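Local atomic coordinates of universal stress protein MJ0577 (Methanocaldococcus jannaschii, PDB entry 1MJH), a protein that binds ATP together with a manganese ion as a homodimeric member of the universal stress protein family. Residues M4-S15 with G120-K131; E16-H24 with V154-S162. All coordinates share one frame; numbering follows the deposited sequence.

Contact 1: residues M4-S15 with G120-K131; sequences MYKKILYPTDFS and GVDIIIMGSHGK. With ATP (adenosine-5'-triphosphate), chain F.
Leu9 and Ile124 lie abreast in the middle of the parallel sheet of the universal stress protein fold, the alpha/beta nucleotide-binding architecture of the HUP clan. Strands 7-11 and 123-127 run the same way here, and Leu9 grips its neighbour with both ends of its peptide: its N gives a nearly straight bond (174°) to Ile123 O, and its O accepts from Ile125 N at 2.9 Å. The next rung is missing because Pro11 has no N-H; its CD stands 3.4 Å from Ile125 O, which is buried without a hydrogen-bond partner. Branched aliphatic residues, well suited to strands, fill both faces of the sheet. On one face Ile8 and Ile123 point the same way, CG1 of the first 3.8 Å from CG2 of the second. On the other, Leu9 CB rests on Val121 CG1 beneath helix 108-118.

At the start of strand 7-11 packing gives way to polar groups and water. Asp122 OD2 takes Lys7 N at 2.9 Å on its anti lone pair and Lys6 N only weakly, while a water joins OD1 to Met4 N. Asp122 N returns a bond to Lys7 O, so this short acidic side chain takes the place of a carbonyl acceptor for Lys7 N.

At the C-terminal ends of the strands and in the loops that follow, the contact lines part of the ATP pocket. Pro11 O accepts from the ribose O2' at 2.7 Å, and Gly127 N donates to that same hydroxyl; a side chain at Gly127 would collide with O3'. The solvent side near Lys131 is looser, its NZ meeting Phe14 O through a water. Just inside, Asp13 turns its CG between its own backbone N and carbonyl carbon (chi1 56°), and OD1 receives Ser15 N and Ser15 OG from one face. The other oxygen, OD2, lies 3.0 Å from Gly130 CA, where any CB would clash with it.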
loop_
_atom_site.group_PDB
_atom_site.type_symbol
_atom_site.label_atom_id
_atom_site.label_comp_id
_atom_site.label_asym_id
_atom_site.label_seq_id
_atom_site.Cartn_x
_atom_site.Cartn_y
_atom_site.Cartn_z
ATOM N N MET B 4 9.561 -6.297 9.663
ATOM C CA MET B 4 10.852 -5.936 9.097
ATOM C C MET B 4 10.703 -6.120 7.585
ATOM O O MET B 4 10.074 -7.111 7.222
ATOM C CB MET B 4 11.971 -6.865 9.620
ATOM C CG MET B 4 13.332 -6.414 9.083
ATOM S SD MET B 4 14.722 -7.102 10.001
ATOM C CE MET B 4 14.511 -8.840 9.626
ATOM N N TYR B 5 11.140 -5.190 6.755
ATOM C CA TYR B 5 10.932 -5.368 5.324
ATOM C C TYR B 5 12.212 -5.946 4.728
ATOM O O TYR B 5 13.090 -5.210 4.280
ATOM C CB TYR B 5 10.594 -4.017 4.683
ATOM C CG TYR B 5 9.357 -3.368 5.290
ATOM C CD1 TYR B 5 8.101 -3.939 5.263
ATOM C CD2 TYR B 5 9.543 -2.148 5.942
ATOM C CE1 TYR B 5 7.019 -3.304 5.863
ATOM C CE2 TYR B 5 8.468 -1.504 6.536
ATOM C CZ TYR B 5 7.224 -2.092 6.482
ATOM O OH TYR B 5 6.154 -1.464 7.077
ATOM N N LYS B 6 12.448 -7.236 4.947
ATOM C CA LYS B 6 13.645 -7.884 4.418
ATOM C C LYS B 6 13.432 -8.396 3.009
ATOM O O LYS B 6 14.383 -8.324 2.236
ATOM C CB LYS B 6 13.981 -9.077 5.360
ATOM C CG LYS B 6 15.272 -9.765 4.934
ATOM C CD LYS B 6 15.880 -10.634 6.026
ATOM C CE LYS B 6 17.285 -11.069 5.630
ATOM N NZ LYS B 6 18.139 -11.350 6.819
ATOM N N LYS B 7 12.232 -8.888 2.683
ATOM C CA LYS B 7 11.983 -9.455 1.366
ATOM C C LYS B 7 10.774 -8.799 0.724
ATOM O O LYS B 7 9.687 -8.685 1.330
ATOM C CB LYS B 7 11.764 -10.979 1.514
ATOM C CG LYS B 7 11.703 -11.683 0.160
ATOM C CD LYS B 7 11.329 -13.160 0.374
ATOM C CE LYS B 7 12.455 -13.854 1.150
ATOM N NZ LYS B 7 12.353 -15.328 0.855
ATOM N N ILE B 8 10.978 -8.194 -0.445
ATOM C CA ILE B 8 9.918 -7.475 -1.166
ATOM C C ILE B 8 9.486 -8.207 -2.434
ATOM O O ILE B 8 10.348 -8.698 -3.204
ATOM C CB ILE B 8 10.536 -6.109 -1.621
ATOM C CG1 ILE B 8 10.908 -5.285 -0.415
ATOM C CG2 ILE B 8 9.574 -5.334 -2.525
ATOM C CD1 ILE B 8 11.949 -4.182 -0.712
ATOM N N LEU B 9 8.184 -8.208 -2.706
ATOM C CA LEU B 9 7.697 -8.718 -3.998
ATOM C C LEU B 9 7.455 -7.493 -4.880
ATOM O O LEU B 9 6.701 -6.609 -4.444
ATOM C CB LEU B 9 6.397 -9.525 -3.961
ATOM C CG LEU B 9 5.763 -9.967 -5.289
ATOM C CD1 LEU B 9 6.737 -10.883 -6.072
ATOM C CD2 LEU B 9 4.448 -10.722 -5.113
ATOM N N TYR B 10 8.053 -7.430 -6.081
ATOM C CA TYR B 10 7.843 -6.301 -6.962
ATOM C C TYR B 10 7.371 -6.868 -8.294
ATOM O O TYR B 10 8.170 -7.407 -9.090
ATOM C CB TYR B 10 9.150 -5.488 -7.180
ATOM C CG TYR B 10 9.080 -4.505 -8.316
ATOM C CD1 TYR B 10 8.006 -3.606 -8.401
ATOM C CD2 TYR B 10 10.058 -4.454 -9.302
ATOM C CE1 TYR B 10 7.932 -2.690 -9.435
ATOM C CE2 TYR B 10 9.980 -3.536 -10.341
ATOM C CZ TYR B 10 8.924 -2.674 -10.399
ATOM O OH TYR B 10 8.807 -1.749 -11.435
ATOM N N PRO B 11 6.071 -6.924 -8.488
ATOM C CA PRO B 11 5.490 -7.429 -9.724
ATOM C C PRO B 11 5.415 -6.271 -10.727
ATOM O O PRO B 11 4.903 -5.207 -10.398
ATOM C CB PRO B 11 4.084 -7.846 -9.307
ATOM C CG PRO B 11 3.714 -6.990 -8.121
ATOM C CD PRO B 11 5.010 -6.493 -7.534
ATOM N N THR B 12 5.982 -6.497 -11.910
ATOM C CA THR B 12 5.968 -5.421 -12.902
ATOM C C THR B 12 5.389 -5.874 -14.224
ATOM O O THR B 12 5.614 -7.022 -14.636
ATOM C CB THR B 12 7.423 -4.899 -13.133
ATOM O OG1 THR B 12 7.314 -3.912 -14.166
ATOM C CG2 THR B 12 8.362 -5.983 -13.632
ATOM N N ASP B 13 4.616 -5.012 -14.875
ATOM C CA ASP B 13 4.104 -5.228 -16.211
ATOM C C ASP B 13 4.825 -4.307 -17.192
ATOM O O ASP B 13 4.393 -4.158 -18.337
ATOM C CB ASP B 13 2.575 -4.923 -16.234
ATOM C CG ASP B 13 2.282 -3.516 -15.737
ATOM O OD1 ASP B 13 3.246 -2.796 -15.364
ATOM O OD2 ASP B 13 1.092 -3.115 -15.648
ATOM N N PHE B 14 5.941 -3.737 -16.762
ATOM C CA PHE B 14 6.764 -2.824 -17.579
ATOM C C PHE B 14 6.026 -1.555 -17.950
ATOM O O PHE B 14 6.461 -0.834 -18.889
ATOM C CB PHE B 14 7.403 -3.489 -18.818
ATOM C CG PHE B 14 7.923 -4.877 -18.483
ATOM C CD1 PHE B 14 8.894 -5.040 -17.521
ATOM C CD2 PHE B 14 7.386 -5.997 -19.091
ATOM C CE1 PHE B 14 9.382 -6.291 -17.153
ATOM C CE2 PHE B 14 7.840 -7.266 -18.740
ATOM C CZ PHE B 14 8.838 -7.379 -17.780
ATOM N N SER B 15 5.012 -1.177 -17.167
ATOM C CA SER B 15 4.256 0.050 -17.473
ATOM C C SER B 15 4.899 1.281 -16.847
ATOM O O SER B 15 5.793 1.172 -16.015
ATOM C CB SER B 15 2.829 -0.043 -16.924
ATOM O OG SER B 15 2.885 -0.151 -15.488
ATOM N N GLY B 120 7.326 -16.012 0.984
ATOM C CA GLY B 120 7.336 -15.429 2.309
ATOM C C GLY B 120 7.754 -13.962 2.345
ATOM O O GLY B 120 8.526 -13.515 3.205
ATOM N N VAL B 121 7.192 -13.166 1.428
ATOM C CA VAL B 121 7.620 -11.757 1.418
ATOM C C VAL B 121 7.035 -10.968 2.573
ATOM O O VAL B 121 5.985 -11.356 3.066
ATOM C CB VAL B 121 7.317 -11.101 0.051
ATOM C CG1 VAL B 121 7.815 -11.978 -1.095
ATOM C CG2 VAL B 121 5.847 -10.795 -0.146
ATOM N N ASP B 122 7.616 -9.843 2.912
ATOM C CA ASP B 122 7.182 -8.892 3.927
ATOM C C ASP B 122 6.276 -7.771 3.361
ATOM O O ASP B 122 5.590 -7.130 4.163
ATOM C CB ASP B 122 8.427 -8.268 4.557
ATOM C CG ASP B 122 9.300 -9.332 5.247
ATOM O OD1 ASP B 122 8.775 -9.923 6.223
ATOM O OD2 ASP B 122 10.460 -9.606 4.853
ATOM N N ILE B 123 6.271 -7.612 2.043
ATOM C CA ILE B 123 5.483 -6.489 1.488
ATOM C C ILE B 123 5.445 -6.687 -0.018
ATOM O O ILE B 123 6.382 -7.289 -0.580
ATOM C CB ILE B 123 6.135 -5.158 1.869
ATOM C CG1 ILE B 123 5.297 -3.997 1.294
ATOM C CG2 ILE B 123 7.591 -5.037 1.380
ATOM C CD1 ILE B 123 5.769 -2.648 1.870
ATOM N N ILE B 124 4.381 -6.249 -0.653
ATOM C CA ILE B 124 4.283 -6.211 -2.100
ATOM C C ILE B 124 4.308 -4.726 -2.498
ATOM O O ILE B 124 3.519 -3.980 -1.908
ATOM C CB ILE B 124 2.936 -6.792 -2.573
ATOM C CG1 ILE B 124 2.835 -8.267 -2.012
ATOM C CG2 ILE B 124 2.996 -6.867 -4.082
ATOM C CD1 ILE B 124 1.541 -8.904 -2.426
ATOM N N ILE B 125 5.194 -4.314 -3.392
ATOM C CA ILE B 125 5.229 -2.875 -3.812
ATOM C C ILE B 125 4.818 -2.846 -5.302
ATOM O O ILE B 125 5.473 -3.469 -6.139
ATOM C CB ILE B 125 6.641 -2.326 -3.600
ATOM C CG1 ILE B 125 6.982 -2.262 -2.098
ATOM C CG2 ILE B 125 6.682 -0.882 -4.170
ATOM C CD1 ILE B 125 8.379 -1.706 -1.798
ATOM N N MET B 126 3.730 -2.159 -5.655
ATOM C CA MET B 126 3.198 -2.265 -7.046
ATOM C C MET B 126 2.588 -0.938 -7.459
ATOM O O MET B 126 2.282 -0.121 -6.583
ATOM C CB MET B 126 2.219 -3.485 -7.197
ATOM C CG MET B 126 0.890 -3.280 -6.391
ATOM S SD MET B 126 -0.080 -4.894 -6.126
ATOM C CE MET B 126 -0.259 -5.308 -7.875
ATOM N N GLY B 127 2.331 -0.793 -8.781
ATOM C CA GLY B 127 1.668 0.459 -9.189
ATOM C C GLY B 127 0.168 0.372 -8.964
ATOM O O GLY B 127 -0.424 -0.700 -8.816
ATOM N N SER B 128 -0.481 1.569 -8.965
ATOM C CA SER B 128 -1.942 1.610 -8.925
ATOM C C SER B 128 -2.562 1.241 -10.277
ATOM O O SER B 128 -3.720 0.797 -10.355
ATOM C CB SER B 128 -2.429 3.005 -8.549
ATOM O OG SER B 128 -2.006 3.949 -9.539
ATOM N N HIS B 129 -1.818 1.474 -11.370
ATOM C CA HIS B 129 -2.276 1.244 -12.737
ATOM C C HIS B 129 -1.118 0.655 -13.536
ATOM O O HIS B 129 -0.049 0.443 -12.988
ATOM C CB HIS B 129 -2.706 2.585 -13.431
ATOM C CG HIS B 129 -3.878 3.259 -12.765
ATOM N ND1 HIS B 129 -3.853 3.913 -11.555
ATOM C CD2 HIS B 129 -5.168 3.354 -13.216
ATOM C CE1 HIS B 129 -5.061 4.367 -11.276
ATOM N NE2 HIS B 129 -5.904 4.039 -12.282
ATOM N N GLY B 130 -1.422 0.302 -14.781
ATOM C CA GLY B 130 -0.499 -0.530 -15.533
ATOM C C GLY B 130 -0.559 -0.213 -17.014
ATOM O O GLY B 130 -0.573 0.983 -17.317
ATOM N N LYS B 131 -0.512 -1.255 -17.833
ATOM C CA LYS B 131 -0.462 -0.952 -19.292
ATOM C C LYS B 131 -1.775 -0.401 -19.820
ATOM O O LYS B 131 -1.705 0.339 -20.815
ATOM C CB LYS B 131 -0.072 -2.234 -20.027
ATOM C CG LYS B 131 1.349 -2.758 -19.867
ATOM C CD LYS B 131 2.320 -1.789 -20.575
ATOM C CE LYS B 131 3.669 -2.444 -20.769
ATOM N NZ LYS B 131 4.484 -1.650 -21.744
HETATM P PG ATP F . -6.330 -3.337 -16.084
HETATM O O1G ATP F . -7.323 -3.671 -15.026
HETATM O O2G ATP F . -5.421 -4.427 -16.222
HETATM O O3G ATP F . -6.955 -2.985 -17.368
HETATM P PB ATP F . -4.171 -1.404 -15.525
HETATM O O1B ATP F . -4.219 0.055 -15.695
HETATM O O2B ATP F . -3.344 -2.020 -16.567
HETATM O O3B ATP F . -5.634 -1.985 -15.497
HETATM P PA ATP F . -3.020 -3.066 -13.333
HETATM O O1A ATP F . -3.929 -3.368 -12.255
HETATM O O2A ATP F . -2.758 -4.087 -14.289
HETATM O O3A ATP F . -3.582 -1.712 -14.075
HETATM O "O5'" ATP F . -1.585 -2.543 -12.941
HETATM C "C5'" ATP F . -1.327 -2.328 -11.530
HETATM C "C4'" ATP F . 0.030 -2.908 -11.177
HETATM O "O4'" ATP F . -0.102 -4.385 -11.215
HETATM C "C3'" ATP F . 1.180 -2.632 -12.132
HETATM O "O3'" ATP F . 1.774 -1.341 -11.937
HETATM C "C2'" ATP F . 2.124 -3.808 -11.779
HETATM O "O2'" ATP F . 2.823 -3.497 -10.557
HETATM C "C1'" ATP F . 1.101 -4.958 -11.580
HETATM N N9 ATP F . 0.924 -5.792 -12.761
HETATM C C8 ATP F . -0.026 -5.729 -13.720
HETATM N N7 ATP F . 0.052 -6.695 -14.616
HETATM C C5 ATP F . 1.116 -7.380 -14.264
HETATM C C6 ATP F . 1.689 -8.502 -14.839
HETATM N N6 ATP F . 1.180 -9.040 -15.948
HETATM N N1 ATP F . 2.774 -8.993 -14.247
HETATM C C2 ATP F . 3.278 -8.442 -13.095
HETATM N N3 ATP F . 2.788 -7.362 -12.461
HETATM C C4 ATP F . 1.722 -6.895 -13.149
HETATM O O HOH W 1 7.336 -8.235 8.316
HETATM O O HOH W 2 -0.781 -4.078 -17.079
HETATM O O HOH W 3 7.298 -1.409 -21.592
#

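Contact 2: residues E16-H24 with V154-S162. With ATP (adenosine-5'-triphosphate), chain F.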
loop_
_atom_site.group_PDB
_atom_site.type_symbol
_atom_site.label_atom_id
_atom_site.label_comp_id
_atom_site.label_asym_id
_atom_site.label_seq_id
_atom_site.Cartn_x
_atom_site.Cartn_y
_atom_site.Cartn_z
ATOM N N GLU B 16 4.514 2.479 -17.324
ATOM C CA GLU B 16 5.048 3.686 -16.698
ATOM C C GLU B 16 4.791 3.705 -15.198
ATOM O O GLU B 16 5.620 4.175 -14.420
ATOM C CB GLU B 16 4.360 4.868 -17.362
ATOM C CG GLU B 16 4.398 6.235 -16.745
ATOM C CD GLU B 16 3.464 7.129 -17.587
ATOM O OE1 GLU B 16 4.054 7.526 -18.629
ATOM O OE2 GLU B 16 2.278 7.337 -17.224
ATOM N N THR B 17 3.558 3.321 -14.788
ATOM C CA THR B 17 3.292 3.364 -13.335
ATOM C C THR B 17 4.128 2.323 -12.585
ATOM O O THR B 17 4.644 2.633 -11.513
ATOM C CB THR B 17 1.786 3.092 -13.073
ATOM O OG1 THR B 17 1.016 4.095 -13.799
ATOM C CG2 THR B 17 1.476 3.389 -11.620
ATOM N N ALA B 18 4.315 1.138 -13.128
ATOM C CA ALA B 18 5.191 0.155 -12.453
ATOM C C ALA B 18 6.597 0.742 -12.319
ATOM O O ALA B 18 7.368 0.418 -11.406
ATOM C CB ALA B 18 5.190 -1.181 -13.220
ATOM N N GLU B 19 7.088 1.518 -13.320
ATOM C CA GLU B 19 8.423 2.145 -13.180
ATOM C C GLU B 19 8.478 3.158 -12.067
ATOM O O GLU B 19 9.508 3.263 -11.403
ATOM C CB GLU B 19 8.817 2.795 -14.525
ATOM C CG GLU B 19 9.325 1.683 -15.457
ATOM C CD GLU B 19 10.792 1.366 -15.130
ATOM O OE1 GLU B 19 11.674 2.255 -14.961
ATOM O OE2 GLU B 19 11.052 0.135 -15.051
ATOM N N ILE B 20 7.361 3.875 -11.751
ATOM C CA ILE B 20 7.345 4.709 -10.576
ATOM C C ILE B 20 7.518 3.838 -9.329
ATOM O O ILE B 20 8.232 4.211 -8.396
ATOM C CB ILE B 20 6.058 5.553 -10.413
ATOM C CG1 ILE B 20 5.825 6.311 -11.737
ATOM C CG2 ILE B 20 6.227 6.560 -9.275
ATOM C CD1 ILE B 20 4.524 7.116 -11.723
ATOM N N ALA B 21 6.787 2.750 -9.286
ATOM C CA ALA B 21 6.889 1.826 -8.124
ATOM C C ALA B 21 8.291 1.318 -7.947
ATOM O O ALA B 21 8.680 1.010 -6.814
ATOM C CB ALA B 21 5.921 0.647 -8.347
ATOM N N LEU B 22 9.111 1.117 -9.003
ATOM C CA LEU B 22 10.504 0.728 -8.821
ATOM C C LEU B 22 11.253 1.712 -7.965
ATOM O O LEU B 22 12.169 1.342 -7.188
ATOM C CB LEU B 22 11.147 0.549 -10.218
ATOM C CG LEU B 22 12.622 0.167 -10.210
ATOM C CD1 LEU B 22 12.874 -1.122 -9.480
ATOM C CD2 LEU B 22 13.008 -0.000 -11.709
ATOM N N LYS B 23 10.982 3.034 -8.098
ATOM C CA LYS B 23 11.622 4.025 -7.274
ATOM C C LYS B 23 11.415 3.731 -5.773
ATOM O O LYS B 23 12.328 3.976 -4.983
ATOM C CB LYS B 23 11.126 5.446 -7.558
ATOM C CG LYS B 23 11.257 5.812 -9.054
ATOM C CD LYS B 23 10.719 7.235 -9.254
ATOM C CE LYS B 23 11.191 7.895 -10.522
ATOM N NZ LYS B 23 12.662 7.990 -10.752
ATOM N N HIS B 24 10.201 3.290 -5.449
ATOM C CA HIS B 24 9.868 2.984 -4.043
ATOM C C HIS B 24 10.540 1.700 -3.613
ATOM O O HIS B 24 11.055 1.653 -2.485
ATOM C CB HIS B 24 8.333 2.877 -3.850
ATOM C CG HIS B 24 7.722 4.239 -4.070
ATOM N ND1 HIS B 24 7.319 4.996 -2.976
ATOM C CD2 HIS B 24 7.436 4.924 -5.204
ATOM C CE1 HIS B 24 6.839 6.143 -3.460
ATOM N NE2 HIS B 24 6.899 6.165 -4.816
ATOM N N VAL B 154 0.437 -4.191 1.168
ATOM C CA VAL B 154 0.644 -3.749 -0.225
ATOM C C VAL B 154 0.869 -2.230 -0.283
ATOM O O VAL B 154 0.009 -1.465 0.176
ATOM C CB VAL B 154 -0.612 -4.056 -1.047
ATOM C CG1 VAL B 154 -0.391 -3.615 -2.525
ATOM C CG2 VAL B 154 -0.911 -5.566 -1.117
ATOM N N LEU B 155 2.040 -1.871 -0.784
ATOM C CA LEU B 155 2.323 -0.423 -1.046
ATOM C C LEU B 155 1.822 -0.138 -2.450
ATOM O O LEU B 155 2.401 -0.638 -3.400
ATOM C CB LEU B 155 3.805 -0.119 -0.853
ATOM C CG LEU B 155 4.214 1.339 -1.259
ATOM C CD1 LEU B 155 3.410 2.352 -0.461
ATOM C CD2 LEU B 155 5.724 1.553 -0.963
ATOM N N VAL B 156 0.810 0.710 -2.608
ATOM C CA VAL B 156 0.249 1.084 -3.879
ATOM C C VAL B 156 0.815 2.448 -4.296
ATOM O O VAL B 156 0.619 3.427 -3.600
ATOM C CB VAL B 156 -1.283 1.237 -3.799
ATOM C CG1 VAL B 156 -1.793 1.593 -5.201
ATOM C CG2 VAL B 156 -1.992 -0.034 -3.276
ATOM N N VAL B 157 1.610 2.452 -5.371
ATOM C CA VAL B 157 2.253 3.673 -5.835
ATOM C C VAL B 157 1.392 4.247 -6.970
ATOM O O VAL B 157 1.148 3.522 -7.945
ATOM C CB VAL B 157 3.644 3.342 -6.376
ATOM C CG1 VAL B 157 4.365 4.601 -6.905
ATOM C CG2 VAL B 157 4.551 2.781 -5.255
ATOM N N LYS B 158 0.982 5.498 -6.843
ATOM C CA LYS B 158 -0.016 5.976 -7.835
ATOM C C LYS B 158 0.616 6.391 -9.151
ATOM O O LYS B 158 1.784 6.760 -9.274
ATOM C CB LYS B 158 -0.761 7.231 -7.297
ATOM C CG LYS B 158 -1.420 6.983 -5.924
ATOM C CD LYS B 158 -2.469 5.920 -5.952
ATOM C CE LYS B 158 -3.560 5.944 -7.032
ATOM N NZ LYS B 158 -4.462 7.169 -6.851
ATOM N N ARG B 159 -0.237 6.360 -10.176
ATOM C CA ARG B 159 0.196 6.769 -11.524
ATOM C C ARG B 159 0.491 8.266 -11.564
ATOM O O ARG B 159 0.175 8.986 -10.654
ATOM C CB ARG B 159 -0.953 6.467 -12.503
ATOM C CG ARG B 159 -2.243 7.226 -12.129
ATOM C CD ARG B 159 -3.356 6.931 -13.154
ATOM N NE ARG B 159 -4.625 7.571 -12.744
ATOM C CZ ARG B 159 -5.780 7.333 -13.389
ATOM N NH1 ARG B 159 -5.855 6.471 -14.401
ATOM N NH2 ARG B 159 -6.913 7.907 -13.000
ATOM N N LYS B 160 1.154 8.673 -12.661
ATOM C CA LYS B 160 1.413 10.133 -12.782
ATOM C C LYS B 160 0.121 10.921 -12.714
ATOM O O LYS B 160 -0.922 10.494 -13.150
ATOM C CB LYS B 160 2.098 10.387 -14.138
ATOM C CG LYS B 160 3.550 9.982 -14.208
ATOM C CD LYS B 160 4.067 10.162 -15.658
ATOM C CE LYS B 160 5.418 9.465 -15.772
ATOM N NZ LYS B 160 6.341 9.862 -14.672
ATOM N N ASN B 161 0.261 12.190 -12.268
ATOM C CA ASN B 161 -0.883 13.095 -12.175
ATOM C C ASN B 161 -1.203 13.622 -13.583
ATOM O O ASN B 161 -0.292 13.779 -14.410
ATOM C CB ASN B 161 -0.553 14.274 -11.272
ATOM C CG ASN B 161 -0.224 13.898 -9.849
ATOM O OD1 ASN B 161 0.769 14.354 -9.264
ATOM N ND2 ASN B 161 -1.096 13.059 -9.303
ATOM N N SER B 162 -2.479 13.674 -13.911
ATOM C CA SER B 162 -2.965 13.890 -15.275
ATOM C C SER B 162 -2.005 13.438 -16.371
ATOM O O SER B 162 -2.029 13.982 -17.518
ATOM C CB SER B 162 -3.474 15.326 -15.413
ATOM O OG SER B 162 -4.374 15.600 -14.339
ATOM O OXT SER B 162 -1.737 12.194 -16.406
HETATM P PG ATP F . -6.330 -3.337 -16.084
HETATM O O1G ATP F . -7.323 -3.671 -15.026
HETATM O O2G ATP F . -5.421 -4.427 -16.222
HETATM O O3G ATP F . -6.955 -2.985 -17.368
HETATM P PB ATP F . -4.171 -1.404 -15.525
HETATM O O1B ATP F . -4.219 0.055 -15.695
HETATM O O2B ATP F . -3.344 -2.020 -16.567
HETATM O O3B ATP F . -5.634 -1.985 -15.497
HETATM P PA ATP F . -3.020 -3.066 -13.333
HETATM O O1A ATP F . -3.929 -3.368 -12.255
HETATM O O2A ATP F . -2.758 -4.087 -14.289
HETATM O O3A ATP F . -3.582 -1.712 -14.075
HETATM O "O5'" ATP F . -1.585 -2.543 -12.941
HETATM C "C5'" ATP F . -1.327 -2.328 -11.530
HETATM C "C4'" ATP F . 0.030 -2.908 -11.177
HETATM O "O4'" ATP F . -0.102 -4.385 -11.215
HETATM C "C3'" ATP F . 1.180 -2.632 -12.132
HETATM O "O3'" ATP F . 1.774 -1.341 -11.937
HETATM C "C2'" ATP F . 2.124 -3.808 -11.779
HETATM O "O2'" ATP F . 2.823 -3.497 -10.557
HETATM C "C1'" ATP F . 1.101 -4.958 -11.580
HETATM N N9 ATP F . 0.924 -5.792 -12.761
HETATM C C8 ATP F . -0.026 -5.729 -13.720
HETATM N N7 ATP F . 0.052 -6.695 -14.616
HETATM C C5 ATP F . 1.116 -7.380 -14.264
HETATM C C6 ATP F . 1.689 -8.502 -14.839
HETATM N N6 ATP F . 1.180 -9.040 -15.948
HETATM N N1 ATP F . 2.774 -8.993 -14.247
HETATM C C2 ATP F . 3.278 -8.442 -13.095
HETATM N N3 ATP F . 2.788 -7.362 -12.461
HETATM C C4 ATP F . 1.722 -6.895 -13.149
HETATM O O HOH W 4 1.947 6.688 -14.547
#
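Glu16, Thr17 and Lys160 share one water: it donates to Glu16 OE2 at 2.8 Å, accepts from Lys160 N and lies 2.9 Å from Thr17 OG1. Thr17 turns that hydroxyl beside its own backbone N (chi1 -58°), which leaves CG2 to pack on the Arg159 backbone. Near the water, the chains of Glu16 and Lys160 cross at about a right angle, Glu16 CG touching Lys160 CE at 3.5 Å. Their charged ends make no salt bridge, and any attraction between them is probably modest at this exposed edge.

Deeper in, the contact turns apolar. Val157, small and branched, sends CG1 against Ile20 CG2 at 3.6 Å, while its CG2 faces Ala21, whose lone methyl lets helix and strand approach. This is helix-on-sheet packing in an alpha/beta sandwich: the 16-24 part of helix 16-27, which follows the first strand, crosses strand 154-157 at 124°. That strand ends the sheet within the chain but pairs antiparallel with a strand of the second subunit, carrying the sheet through the dimer.

His24 suits this border by being flat and polar at once. Val157 CG2 sits over one face of its ring in a CH-pi contact, 3.9 Å from the centroid, and His24 ND1 hydrogen-bonds to Tyr5 OH of the second subunit. With an alanine here, that tyrosine hydroxyl would probably lose its mate across the interface and a gap would be likely to open over Val157. At the other end of the helix Ala18 points away from strand 154-157, its CB 3.7 Å from ATP O3'.

Contact 1 is the buried centre of the fold, whereas contact 2 is only partly buried and runs out to the surface and the C-terminus. Both involve the same sheet, since strands 123-127 and 154-157 are neighbours in it, and strand 7-11 leads directly into helix 16-27. Their chemistry follows their places: backbone hydrogen bonds knit two strands in contact 1, while contact 2, with no direct hydrogen bond between its segments, relies on side-chain packing and a water. They join where Tyr10 OH meets Ala18 O and Ser128 N meets Val157 O. Both touch ATP, contact 1 far more extensively, and both reach the second subunit.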